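Local structure of periplasmic binding protein (Veillonella parvula, 4OVK) at residues A68-L74 with P272-Y276; V283-L287 with F313-Y318; L287-W291 with Y304-L310. The protein probably captures a solute outside the cell membrane and delivers it to an ABC transporter for import. All coordinates share one frame. Where two conformers were deposited one is given. Residues are numbered along the deposited sequence.

Interaction 1 of 3, residues A68-L74 with P272-Y276; sequences ASIFKTL and PMGIY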
ATOM      1  N   ALA A  68       4.740   7.725  10.877  1.00 17.60           N
ATOM      2  CA  ALA A  68       5.970   6.979  10.553  1.00 19.32           C
ATOM      3  C   ALA A  68       6.454   7.150   9.114  1.00 18.81           C
ATOM      4  O   ALA A  68       7.479   6.578   8.733  1.00 23.92           O
ATOM      5  CB  ALA A  68       5.745   5.499  10.815  1.00 22.05           C
ATOM      6  N   SER A  69       5.733   7.911   8.307  0.50 17.71           N
ATOM      7  CA  SER A  69       6.050   7.992   6.892  0.50 17.44           C
ATOM      8  C   SER A  69       6.196   9.420   6.408  0.50 14.75           C
ATOM      9  O   SER A  69       5.925  10.380   7.138  0.50 15.36           O
ATOM     10  CB  SER A  69       4.967   7.279   6.079  0.50 15.74           C
ATOM     11  OG  SER A  69       3.786   8.053   6.038  0.50 13.90           O
ATOM     12  N   ILE A  70       6.611   9.532   5.150  1.00 14.33           N
ATOM     13  CA  ILE A  70       6.735  10.814   4.438  1.00 14.40           C
ATOM     14  C   ILE A  70       5.395  11.562   4.383  1.00 13.17           C
ATOM     15  O   ILE A  70       5.363  12.777   4.225  1.00 14.47           O
ATOM     16  CB  ILE A  70       7.276  10.594   2.993  1.00 15.48           C
ATOM     17  CG1 ILE A  70       7.639  11.917   2.295  1.00 20.00           C
ATOM     18  CG2 ILE A  70       6.267   9.851   2.115  1.00 13.30           C
ATOM     19  CD1 ILE A  70       9.009  12.445   2.632  1.00 24.43           C
ATOM     20  N   PHE A  71       4.296  10.825   4.548  1.00 12.97           N
ATOM     21  CA  PHE A  71       2.950  11.415   4.627  1.00 11.82           C
ATOM     22  C   PHE A  71       2.929  12.593   5.617  1.00 12.10           C
ATOM     23  O   PHE A  71       2.324  13.642   5.348  1.00 13.56           O
ATOM     24  CB  PHE A  71       1.941  10.313   5.060  1.00 11.38           C
ATOM     25  CG  PHE A  71       0.496  10.578   4.702  1.00 10.78           C
ATOM     26  CD1 PHE A  71       0.077  11.731   4.037  1.00 12.76           C
ATOM     27  CD2 PHE A  71      -0.458   9.636   5.048  1.00 11.53           C
ATOM     28  CE1 PHE A  71      -1.255  11.923   3.735  1.00 13.46           C
ATOM     29  CE2 PHE A  71      -1.790   9.823   4.741  1.00 12.12           C
ATOM     30  CZ  PHE A  71      -2.188  10.972   4.092  1.00 12.69           C
ATOM     31  N   LYS A  72       3.596  12.435   6.753  1.00 12.43           N
ATOM     32  CA  LYS A  72       3.655  13.505   7.767  1.00 15.51           C
ATOM     33  C   LYS A  72       4.245  14.808   7.208  1.00 16.97           C
ATOM     34  O   LYS A  72       3.785  15.897   7.537  1.00 17.02           O
ATOM     35  CB  LYS A  72       4.462  13.078   8.999  1.00 19.72           C
ATOM     36  CG  LYS A  72       4.381  14.097  10.131  1.00 26.03           C
ATOM     37  CD  LYS A  72       4.943  13.552  11.428  1.00 31.14           C
ATOM     38  CE  LYS A  72       4.954  14.616  12.519  1.00 34.50           C
ATOM     39  NZ  LYS A  72       3.585  15.041  12.936  1.00 35.46           N
ATOM     40  N   THR A  73       5.241  14.687   6.342  1.00 17.15           N
ATOM     41  CA  THR A  73       5.843  15.851   5.690  1.00 19.29           C
ATOM     42  C   THR A  73       4.932  16.449   4.634  1.00 18.83           C
ATOM     43  O   THR A  73       4.788  17.672   4.555  1.00 20.47           O
ATOM     44  CB  THR A  73       7.161  15.466   5.022  1.00 21.17           C
ATOM     45  OG1 THR A  73       8.042  14.964   6.021  1.00 21.30           O
ATOM     46  CG2 THR A  73       7.801  16.656   4.342  1.00 27.75           C
ATOM     47  N   LEU A  74       4.309  15.587   3.833  1.00 18.02           N
ATOM     48  CA  LEU A  74       3.379  16.043   2.799  1.00 18.70           C
ATOM     49  C   LEU A  74       2.152  16.739   3.364  1.00 19.46           C
ATOM     50  O   LEU A  74       1.641  17.658   2.749  1.00 22.35           O
ATOM     51  CB  LEU A  74       2.881  14.880   1.952  1.00 18.13           C
ATOM     52  CG  LEU A  74       3.914  14.009   1.264  1.00 19.98           C
ATOM     53  CD1 LEU A  74       3.236  12.847   0.581  1.00 20.43           C
ATOM     54  CD2 LEU A  74       4.708  14.835   0.284  1.00 22.50           C
ATOM     55  N   PRO A 272      10.421  -0.787   0.449  1.00 12.16           N
ATOM     56  CA  PRO A 272      10.193   0.649   0.586  1.00 13.40           C
ATOM     57  C   PRO A 272       8.827   0.998   1.171  1.00 14.23           C
ATOM     58  O   PRO A 272       7.902   0.162   1.204  1.00 16.61           O
ATOM     59  CB  PRO A 272      10.278   1.163  -0.850  1.00 14.05           C
ATOM     60  CG  PRO A 272      10.952   0.096  -1.607  1.00 15.23           C
ATOM     61  CD  PRO A 272      10.543  -1.183  -0.962  1.00 13.81           C
HETATM   62  N   MSE A 273       8.722   2.232   1.636  1.00 13.35           N
HETATM   63  CA  MSE A 273       7.457   2.797   2.081  1.00 15.15           C
HETATM   64  C   MSE A 273       7.400   4.250   1.694  1.00 12.74           C
HETATM   65  O   MSE A 273       8.273   5.023   2.053  1.00 14.07           O
HETATM   66  CB  MSE A 273       7.354   2.614   3.583  1.00 19.01           C
HETATM   67  CG  MSE A 273       6.192   3.429   4.134  1.00 24.47           C
HETATM   68 SE   MSE A 273       5.806   2.742   5.915  0.75 34.84          SE
HETATM   69  CE  MSE A 273       6.965   4.030   6.831  1.00 32.49           C
ATOM     70  N   GLY A 274       6.353   4.617   0.959  1.00 12.48           N
ATOM     71  CA  GLY A 274       6.102   5.981   0.568  1.00 11.72           C
ATOM     72  C   GLY A 274       5.045   6.544   1.498  1.00 11.14           C
ATOM     73  O   GLY A 274       5.252   6.575   2.706  1.00 11.87           O
ATOM     74  N   ILE A 275       3.920   6.940   0.913  0.50 10.85           N
ATOM     75  CA  ILE A 275       2.842   7.583   1.645  0.50  9.97           C
ATOM     76  C   ILE A 275       2.165   6.587   2.598  0.50 10.50           C
ATOM     77  O   ILE A 275       1.617   6.977   3.636  0.50 12.66           O
ATOM     78  CB  ILE A 275       1.845   8.213   0.648  0.50  8.35           C
ATOM     79  CG1 ILE A 275       1.053   9.334   1.328  0.50  8.14           C
ATOM     80  CG2 ILE A 275       1.010   7.131  -0.022  0.50  7.56           C
ATOM     81  CD1 ILE A 275       0.225  10.149   0.374  0.50  8.30           C
ATOM     82  N   TYR A 276       2.245   5.306   2.242  1.00 11.21           N
ATOM     83  CA  TYR A 276       1.695   4.191   3.004  1.00 12.09           C
ATOM     84  C   TYR A 276       2.636   3.035   2.675  1.00 14.72           C
ATOM     85  O   TYR A 276       3.459   3.137   1.731  1.00 15.00           O
ATOM     86  CB  TYR A 276       0.245   3.890   2.576  1.00 13.75           C
ATOM     87  CG  TYR A 276      -0.475   2.958   3.530  1.00 14.85           C
ATOM     88  CD1 TYR A 276      -0.834   3.378   4.807  1.00 16.28           C
ATOM     89  CD2 TYR A 276      -0.757   1.646   3.178  1.00 16.67           C
ATOM     90  CE1 TYR A 276      -1.457   2.522   5.694  1.00 19.58           C
ATOM     91  CE2 TYR A 276      -1.398   0.790   4.052  1.00 18.95           C
ATOM     92  CZ  TYR A 276      -1.736   1.229   5.308  1.00 19.66           C
ATOM     93  OH  TYR A 276      -2.358   0.366   6.178  1.00 27.09           O
TER
HETATM   94  O   HOH W   1       0.944   6.506   6.104  1.00 16.12           O
HETATM   95  O   HOH W   2       7.774   7.157   4.130  1.00 16.59           O
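This contact bridges the two parallel-sheet lobes of a periplasmic binding protein: 68-74 follows helix 60-67 of the N-terminal lobe, and 272-276 leaves the final strand of the C-terminal one. Along 272-276 the first touch is M273, present as selenomethionine, whose CE lies 3.2 Å from A68 O and 4.4 Å from A68 CB. At G274 the backbone does the work. G274 O lies 3.5 Å from both S69 CB and I70 CG2, and water 2 donates to it while accepting from I70 N. I275 then supplies both a polar and an apolar contact. Its carbonyl accepts from water 1, which also hydrogen-bonds S69 OG, the atom that accepts from F71 N in a capping bond at the turn into helix 71-74. The I275 side chain lies over the F71 ring in a CH-pi contact, and Y46 and Y66 form T-shaped pairs with F71. I275 CG1 sits 3.9 Å from the F71 ring centroid, while I275 CD1 reaches L74 CD1 at 4.0 Å.

Interaction 2 of 3, residues V283-L287 with F313-Y318; sequences VETPL and FYNTFY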
ATOM      1  N   VAL A 283      -1.924   3.441  -3.729  1.00 15.53           N
ATOM      2  CA  VAL A 283      -1.846   4.361  -4.863  1.00 17.85           C
ATOM      3  C   VAL A 283      -0.438   4.360  -5.532  1.00 15.68           C
ATOM      4  O   VAL A 283      -0.287   4.611  -6.725  1.00 15.82           O
ATOM      5  CB  VAL A 283      -2.317   5.772  -4.423  1.00 22.81           C
ATOM      6  CG1 VAL A 283      -1.182   6.601  -3.836  1.00 23.96           C
ATOM      7  CG2 VAL A 283      -2.974   6.493  -5.570  1.00 25.79           C
ATOM      8  N   GLU A 284       0.572   4.013  -4.759  1.00 13.71           N
ATOM      9  CA  GLU A 284       1.958   3.959  -5.228  1.00 12.59           C
ATOM     10  C   GLU A 284       2.425   2.538  -5.646  1.00 12.28           C
ATOM     11  O   GLU A 284       3.601   2.328  -5.935  1.00 14.05           O
ATOM     12  CB  GLU A 284       2.858   4.537  -4.144  1.00 11.92           C
ATOM     13  CG  GLU A 284       2.526   5.996  -3.844  1.00 12.59           C
ATOM     14  CD  GLU A 284       3.252   6.584  -2.652  1.00 12.57           C
ATOM     15  OE1 GLU A 284       3.756   5.833  -1.797  1.00 16.87           O
ATOM     16  OE2 GLU A 284       3.264   7.819  -2.539  1.00 12.51           O
ATOM     17  N   THR A 285       1.516   1.576  -5.706  1.00 13.26           N
ATOM     18  CA  THR A 285       1.876   0.203  -6.097  1.00 13.04           C
ATOM     19  C   THR A 285       2.732   0.095  -7.377  1.00 13.00           C
ATOM     20  O   THR A 285       3.674  -0.703  -7.401  1.00 13.70           O
ATOM     21  CB  THR A 285       0.645  -0.712  -6.190  1.00 16.62           C
ATOM     22  OG1 THR A 285       0.083  -0.875  -4.883  1.00 17.27           O
ATOM     23  CG2 THR A 285       1.012  -2.088  -6.748  1.00 18.32           C
ATOM     24  N   PRO A 286       2.439   0.889  -8.416  1.00 12.97           N
ATOM     25  CA  PRO A 286       3.323   0.806  -9.594  1.00 13.33           C
ATOM     26  C   PRO A 286       4.806   1.091  -9.300  1.00 13.03           C
ATOM     27  O   PRO A 286       5.688   0.543  -9.983  1.00 12.59           O
ATOM     28  CB  PRO A 286       2.745   1.866 -10.538  1.00 14.26           C
ATOM     29  CG  PRO A 286       1.317   1.917 -10.191  1.00 16.02           C
ATOM     30  CD  PRO A 286       1.254   1.731  -8.695  1.00 14.23           C
ATOM     31  N   LEU A 287       5.079   1.938  -8.310  1.00 11.74           N
ATOM     32  CA  LEU A 287       6.461   2.228  -7.910  1.00 11.51           C
ATOM     33  C   LEU A 287       7.088   1.028  -7.187  1.00 11.71           C
ATOM     34  O   LEU A 287       8.267   0.698  -7.384  1.00 13.42           O
ATOM     35  CB  LEU A 287       6.524   3.491  -7.048  1.00 10.34           C
ATOM     36  CG  LEU A 287       6.050   4.746  -7.786  1.00 12.12           C
ATOM     37  CD1 LEU A 287       5.763   5.857  -6.807  1.00 13.92           C
ATOM     38  CD2 LEU A 287       7.051   5.214  -8.858  1.00 13.10           C
ATOM     39  N   PHE A 313       6.124  11.194  -9.868  1.00 11.52           N
ATOM     40  CA  PHE A 313       4.843  10.860  -9.227  1.00 10.66           C
ATOM     41  C   PHE A 313       4.511  11.863  -8.102  1.00  9.60           C
ATOM     42  O   PHE A 313       3.415  12.432  -8.074  1.00  9.43           O
ATOM     43  CB  PHE A 313       4.878   9.438  -8.689  1.00 10.87           C
ATOM     44  CG  PHE A 313       3.540   8.933  -8.210  1.00 10.99           C
ATOM     45  CD1 PHE A 313       3.073   9.245  -6.939  1.00 10.74           C
ATOM     46  CD2 PHE A 313       2.755   8.143  -9.032  1.00 10.84           C
ATOM     47  CE1 PHE A 313       1.849   8.754  -6.495  1.00 11.81           C
ATOM     48  CE2 PHE A 313       1.529   7.675  -8.603  1.00 11.92           C
ATOM     49  CZ  PHE A 313       1.073   7.995  -7.340  1.00 13.25           C
ATOM     50  N   TYR A 314       5.470  12.116  -7.210  1.00  8.91           N
ATOM     51  CA  TYR A 314       5.256  13.041  -6.080  1.00  9.06           C
ATOM     52  C   TYR A 314       5.008  14.462  -6.585  1.00  9.35           C
ATOM     53  O   TYR A 314       4.148  15.171  -6.083  1.00 10.39           O
ATOM     54  CB  TYR A 314       6.433  12.974  -5.076  1.00  9.85           C
ATOM     55  CG  TYR A 314       6.253  11.846  -4.074  1.00  9.09           C
ATOM     56  CD1 TYR A 314       6.061  10.529  -4.500  1.00  9.10           C
ATOM     57  CD2 TYR A 314       6.263  12.089  -2.713  1.00  9.74           C
ATOM     58  CE1 TYR A 314       5.830   9.510  -3.604  1.00 10.60           C
ATOM     59  CE2 TYR A 314       6.021  11.070  -1.796  1.00 10.98           C
ATOM     60  CZ  TYR A 314       5.816   9.785  -2.239  1.00 10.49           C
ATOM     61  OH  TYR A 314       5.558   8.772  -1.342  1.00 13.70           O
ATOM     62  N   ASN A 315       5.759  14.882  -7.599  1.00  9.51           N
ATOM     63  CA  ASN A 315       5.551  16.213  -8.182  1.00 10.33           C
ATOM     64  C   ASN A 315       4.166  16.346  -8.833  1.00 11.41           C
ATOM     65  O   ASN A 315       3.456  17.347  -8.625  1.00 12.65           O
ATOM     66  CB  ASN A 315       6.648  16.543  -9.212  1.00 10.60           C
ATOM     67  CG  ASN A 315       6.359  17.832  -9.949  1.00 11.20           C
ATOM     68  OD1 ASN A 315       5.754  17.835 -11.026  1.00 13.70           O
ATOM     69  ND2 ASN A 315       6.743  18.944  -9.344  1.00 11.69           N
ATOM     70  N   THR A 316       3.777  15.337  -9.603  1.00 11.84           N
ATOM     71  CA  THR A 316       2.532  15.405 -10.397  1.00 12.50           C
ATOM     72  C   THR A 316       1.301  15.351  -9.506  1.00 12.60           C
ATOM     73  O   THR A 316       0.379  16.178  -9.637  1.00 13.33           O
ATOM     74  CB  THR A 316       2.494  14.258 -11.425  1.00 13.58           C
ATOM     75  OG1 THR A 316       3.553  14.437 -12.371  1.00 15.71           O
ATOM     76  CG2 THR A 316       1.164  14.212 -12.186  1.00 16.23           C
ATOM     77  N   PHE A 317       1.295  14.409  -8.586  1.00 11.75           N
ATOM     78  CA  PHE A 317       0.093  14.128  -7.814  1.00 13.06           C
ATOM     79  C   PHE A 317       0.022  14.840  -6.462  1.00 13.18           C
ATOM     80  O   PHE A 317      -1.079  15.189  -5.998  1.00 14.64           O
ATOM     81  CB  PHE A 317      -0.098  12.612  -7.689  1.00 12.50           C
ATOM     82  CG  PHE A 317      -0.330  11.941  -9.011  1.00 13.50           C
ATOM     83  CD1 PHE A 317      -1.470  12.232  -9.764  1.00 14.38           C
ATOM     84  CD2 PHE A 317       0.585  11.048  -9.522  1.00 13.69           C
ATOM     85  CE1 PHE A 317      -1.679  11.637 -10.993  1.00 15.92           C
ATOM     86  CE2 PHE A 317       0.371  10.433 -10.746  1.00 13.86           C
ATOM     87  CZ  PHE A 317      -0.768  10.722 -11.482  1.00 15.22           C
ATOM     88  N   TYR A 318       1.170  15.086  -5.839  1.00 11.37           N
ATOM     89  CA  TYR A 318       1.195  15.690  -4.505  1.00 11.70           C
ATOM     90  C   TYR A 318       1.764  17.121  -4.509  1.00 10.79           C
ATOM     91  O   TYR A 318       1.758  17.781  -3.472  1.00 12.74           O
ATOM     92  CB  TYR A 318       2.029  14.861  -3.537  1.00 10.84           C
ATOM     93  CG  TYR A 318       1.771  13.375  -3.480  1.00 10.24           C
ATOM     94  CD1 TYR A 318       0.517  12.832  -3.711  1.00 11.40           C
ATOM     95  CD2 TYR A 318       2.789  12.503  -3.136  1.00 10.99           C
ATOM     96  CE1 TYR A 318       0.296  11.467  -3.627  1.00 11.74           C
ATOM     97  CE2 TYR A 318       2.578  11.144  -3.041  1.00 10.80           C
ATOM     98  CZ  TYR A 318       1.321  10.626  -3.274  1.00 10.74           C
ATOM     99  OH  TYR A 318       1.102   9.274  -3.187  1.00 12.56           O
TER
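A buried glutamate at the N-cap of helix 285-296 meets the C-terminal part of helix 306-318, joining the two arms of a C-terminal helical hairpin. E284 is extended at chi2, which carries its carboxylate to two tyrosines one helical turn apart. Y318 OH donates to E284 OE2 at 2.7 Å, and Y314 OH makes a weak hydrogen bond to the same oxygen at 2.8 Å. The other carboxylate oxygen, OE1, accepts from I275 N and W278 NE1, so both oxygens of this buried group are satisfied. The backbone of E284 is also engaged: its N bonds to N282 OD1, and L287 N donates to E284 O at 2.8 Å, in the first turn of the helix. V283 O accepts from H160 NE2 of the long helix 150-170. On the facing helix, Y318 N donates to Y314 O at 3.0 Å and F317 N to F313 O at 2.9 Å. The F313 ring fills the apolar space beside the carboxylate: E284 CG lies 3.9 Å from F313 CE1, V283 CG1 is 4.4 Å from F313 CZ, and over one face of the ring L287 CD1 approaches F313 CG to 4.0 Å.

Interaction 3 of 3, residues L287-W291 with Y304-L310; sequences LMMKW and YILRDDL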
ATOM      1  N   LEU A 287       5.079   1.938  -8.310  1.00 11.74           N
ATOM      2  CA  LEU A 287       6.461   2.228  -7.910  1.00 11.51           C
ATOM      3  C   LEU A 287       7.088   1.028  -7.187  1.00 11.71           C
ATOM      4  O   LEU A 287       8.267   0.698  -7.384  1.00 13.42           O
ATOM      5  CB  LEU A 287       6.524   3.491  -7.048  1.00 10.34           C
ATOM      6  CG  LEU A 287       6.050   4.746  -7.786  1.00 12.12           C
ATOM      7  CD1 LEU A 287       5.763   5.857  -6.807  1.00 13.92           C
ATOM      8  CD2 LEU A 287       7.051   5.214  -8.858  1.00 13.10           C
HETATM    9  N   MSE A 288       6.286   0.345  -6.378  1.00 11.63           N
HETATM   10  CA  MSE A 288       6.727  -0.889  -5.735  1.00 10.96           C
HETATM   11  C   MSE A 288       7.065  -1.944  -6.766  1.00 10.87           C
HETATM   12  O   MSE A 288       8.064  -2.638  -6.635  1.00 13.77           O
HETATM   13  CB  MSE A 288       5.645  -1.384  -4.793  1.00 12.39           C
HETATM   14  CG  MSE A 288       5.952  -2.756  -4.207  1.00 13.06           C
HETATM   15 SE   MSE A 288       7.650  -2.794  -3.207  1.00 16.72          SE
HETATM   16  CE  MSE A 288       7.149  -4.210  -1.939  1.00 19.55           C
HETATM   17  N   MSE A 289       6.253  -2.060  -7.813  1.00 12.39           N
HETATM   18  CA  MSE A 289       6.496  -3.052  -8.867  1.00 13.19           C
HETATM   19  C   MSE A 289       7.805  -2.757  -9.584  1.00 13.47           C
HETATM   20  O   MSE A 289       8.593  -3.663  -9.908  1.00 13.24           O
HETATM   21  CB  MSE A 289       5.335  -3.048  -9.858  1.00 16.84           C
HETATM   22  CG  MSE A 289       4.070  -3.511  -9.181  1.00 24.29           C
HETATM   23 SE   MSE A 289       4.067  -5.464  -9.108  0.75 39.72          SE
HETATM   24  CE  MSE A 289       2.249  -5.516  -9.871  1.00 46.81           C
ATOM     25  N   LYS A 290       8.070  -1.478  -9.790  1.00 12.23           N
ATOM     26  CA  LYS A 290       9.317  -1.055 -10.411  1.00 12.91           C
ATOM     27  C   LYS A 290      10.551  -1.360  -9.560  1.00 13.21           C
ATOM     28  O   LYS A 290      11.563  -1.819 -10.096  1.00 14.31           O
ATOM     29  CB  LYS A 290       9.253   0.409 -10.806  1.00 14.27           C
ATOM     30  CG  LYS A 290       8.473   0.586 -12.102  1.00 16.77           C
ATOM     31  CD  LYS A 290       8.346   2.022 -12.553  1.00 22.85           C
ATOM     32  CE  LYS A 290       7.950   2.030 -14.027  1.00 26.35           C
ATOM     33  NZ  LYS A 290       7.805   3.390 -14.612  1.00 27.58           N
ATOM     34  N   TRP A 291      10.446  -1.163  -8.251  1.00 11.16           N
ATOM     35  CA  TRP A 291      11.515  -1.517  -7.324  1.00 10.87           C
ATOM     36  C   TRP A 291      11.796  -3.026  -7.388  1.00 12.19           C
ATOM     37  O   TRP A 291      12.952  -3.435  -7.557  1.00 13.95           O
ATOM     38  CB  TRP A 291      11.155  -1.065  -5.911  1.00 11.01           C
ATOM     39  CG  TRP A 291      12.168  -1.339  -4.875  1.00 10.89           C
ATOM     40  CD1 TRP A 291      13.312  -0.628  -4.636  1.00 12.05           C
ATOM     41  CD2 TRP A 291      12.140  -2.393  -3.910  1.00 11.41           C
ATOM     42  NE1 TRP A 291      14.003  -1.184  -3.591  1.00 13.31           N
ATOM     43  CE2 TRP A 291      13.295  -2.263  -3.120  1.00 12.45           C
ATOM     44  CE3 TRP A 291      11.249  -3.432  -3.634  1.00 12.62           C
ATOM     45  CZ2 TRP A 291      13.578  -3.137  -2.078  1.00 13.21           C
ATOM     46  CZ3 TRP A 291      11.532  -4.298  -2.608  1.00 13.88           C
ATOM     47  CH2 TRP A 291      12.676  -4.134  -1.824  1.00 14.53           C
ATOM     48  N   TYR A 304      13.713   2.115 -17.278  1.00 16.27           N
ATOM     49  CA  TYR A 304      13.246   3.188 -16.406  1.00 15.97           C
ATOM     50  C   TYR A 304      14.238   3.427 -15.280  1.00 14.45           C
ATOM     51  O   TYR A 304      15.064   2.557 -14.954  1.00 17.00           O
ATOM     52  CB  TYR A 304      11.865   2.886 -15.815  1.00 16.85           C
ATOM     53  CG  TYR A 304      11.789   1.628 -14.991  1.00 16.73           C
ATOM     54  CD1 TYR A 304      12.136   1.623 -13.642  1.00 17.45           C
ATOM     55  CD2 TYR A 304      11.359   0.428 -15.557  1.00 17.40           C
ATOM     56  CE1 TYR A 304      12.072   0.461 -12.885  1.00 15.78           C
ATOM     57  CE2 TYR A 304      11.277  -0.732 -14.802  1.00 16.82           C
ATOM     58  CZ  TYR A 304      11.636  -0.713 -13.467  1.00 17.46           C
ATOM     59  OH  TYR A 304      11.544  -1.867 -12.719  1.00 17.83           O
ATOM     60  N   ILE A 305      14.174   4.628 -14.721  1.00 15.89           N
ATOM     61  CA  ILE A 305      14.956   5.003 -13.545  1.00 16.53           C
ATOM     62  C   ILE A 305      13.965   5.280 -12.419  1.00 14.62           C
ATOM     63  O   ILE A 305      13.195   6.248 -12.473  1.00 15.80           O
ATOM     64  CB  ILE A 305      15.815   6.247 -13.819  1.00 18.15           C
ATOM     65  CG1 ILE A 305      16.769   5.995 -15.004  1.00 22.09           C
ATOM     66  CG2 ILE A 305      16.594   6.647 -12.577  1.00 19.61           C
ATOM     67  CD1 ILE A 305      17.443   7.252 -15.502  1.00 24.03           C
ATOM     68  N   LEU A 306      13.979   4.416 -11.411  1.00 14.92           N
ATOM     69  CA  LEU A 306      12.975   4.431 -10.351  1.00 13.96           C
ATOM     70  C   LEU A 306      12.951   5.779  -9.628  1.00 13.78           C
ATOM     71  O   LEU A 306      11.882   6.321  -9.366  1.00 13.08           O
ATOM     72  CB  LEU A 306      13.243   3.299  -9.365  1.00 13.71           C
ATOM     73  CG  LEU A 306      12.284   3.242  -8.165  1.00 14.63           C
ATOM     74  CD1 LEU A 306      10.826   3.186  -8.612  1.00 16.62           C
ATOM     75  CD2 LEU A 306      12.630   2.068  -7.259  1.00 16.77           C
ATOM     76  N   ARG A 307      14.127   6.322  -9.316  1.00 14.93           N
ATOM     77  CA  ARG A 307      14.224   7.605  -8.621  1.00 16.42           C
ATOM     78  C   ARG A 307      13.495   8.718  -9.389  1.00 15.41           C
ATOM     79  O   ARG A 307      12.828   9.553  -8.789  1.00 15.57           O
ATOM     80  CB  ARG A 307      15.704   7.953  -8.409  1.00 22.39           C
ATOM     81  CG  ARG A 307      16.047   9.402  -8.150  1.00 26.99           C
ATOM     82  CD  ARG A 307      17.547   9.576  -7.945  1.00 30.95           C
ATOM     83  NE  ARG A 307      18.083   8.647  -6.949  1.00 30.72           N
ATOM     84  CZ  ARG A 307      18.321   8.933  -5.669  1.00 27.96           C
ATOM     85  NH1 ARG A 307      18.097  10.146  -5.181  1.00 32.55           N
ATOM     86  NH2 ARG A 307      18.807   7.994  -4.867  1.00 32.86           N
ATOM     87  N   ASP A 308      13.663   8.748 -10.710  1.00 15.07           N
ATOM     88  CA  ASP A 308      12.993   9.741 -11.547  1.00 15.89           C
ATOM     89  C   ASP A 308      11.486   9.542 -11.542  1.00 14.20           C
ATOM     90  O   ASP A 308      10.731  10.503 -11.490  1.00 15.27           O
ATOM     91  CB  ASP A 308      13.503   9.691 -12.994  1.00 17.10           C
ATOM     92  CG  ASP A 308      14.958  10.070 -13.119  1.00 21.39           C
ATOM     93  OD1 ASP A 308      15.516  10.657 -12.176  1.00 24.97           O
ATOM     94  OD2 ASP A 308      15.559   9.785 -14.180  1.00 26.34           O
ATOM     95  N   ASP A 309      11.048   8.295 -11.622  1.00 13.01           N
ATOM     96  CA  ASP A 309       9.626   7.999 -11.667  1.00 12.43           C
ATOM     97  C   ASP A 309       8.981   8.347 -10.319  1.00 11.24           C
ATOM     98  O   ASP A 309       7.859   8.852 -10.283  1.00 10.51           O
ATOM     99  CB  ASP A 309       9.374   6.531 -11.995  1.00 13.61           C
ATOM    100  CG  ASP A 309       9.840   6.147 -13.386  1.00 17.35           C
ATOM    101  OD1 ASP A 309      10.189   7.034 -14.214  1.00 19.00           O
ATOM    102  OD2 ASP A 309       9.861   4.926 -13.650  1.00 22.99           O
ATOM    103  N   LEU A 310       9.700   8.090  -9.222  1.00 11.02           N
ATOM    104  CA  LEU A 310       9.225   8.466  -7.884  1.00 10.30           C
ATOM    105  C   LEU A 310       9.093   9.994  -7.782  1.00 11.22           C
ATOM    106  O   LEU A 310       8.061  10.491  -7.343  1.00 11.95           O
ATOM    107  CB  LEU A 310      10.190   7.913  -6.827  1.00 11.23           C
ATOM    108  CG  LEU A 310       9.913   8.206  -5.365  1.00 11.91           C
ATOM    109  CD1 LEU A 310       8.610   7.560  -4.922  1.00 12.29           C
ATOM    110  CD2 LEU A 310      11.049   7.754  -4.476  1.00 13.99           C
TER
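Leucines form the centre of this helical hairpin, in which helices 287-291 and 306-310 run antiparallel, with their axes at 174° and 10.4 Å apart. L306 fits between residues of the facing helix: its CD1 lies 3.8 Å from L287 O and 3.9 Å from K290 CB, while L306 CD2 meets W291 CB at 3.7 Å. One turn along, L287 CD1 packs on L310 CD1 at 3.8 Å. Helix 324-331 adds L331 against L306, with I327 and I330 against L310, extending the apolar layer. Further out, Y304, just ahead of helix 306-318, forms the transition to polar contacts. K290 CG lies over the face of its ring, 3.9 Å from the centroid, in a CH-pi contact, and Y304 OH donates to K290 O at 2.6 Å. On the outer side, K290 NZ hydrogen-bonds a bound triethylene glycol, probably from the crystallisation liquor. Within the hairpin, K290 closes the edge with a salt bridge, NZ to D309 OD2 at 2.7 Å.

Overall arrangement
From the N terminus, interaction 1 closes the longest loop: the 197 residues between 68-74 and 272-276 hold the rest of the N-terminal lobe's sheet, the long helix 150-170 and the sheet of the C-terminal lobe. Interactions 2 and 3 both open after interaction 1 has closed. Both pair helix 285-296 with helix 306-318; interaction 3 nests inside interaction 2, sharing L287 and lying nearer the turn of the hairpin, their centres 10 Å apart. The 272-276 segment joins the inter-lobe contact to this hairpin: I275 N reaches E284 OE1, 2.9 Å away, and P272 CD packs 3.6 Å from W291 CE3. L74 of the N-terminal lobe touches Y314 and Y318, so the hairpin packs against both lobes.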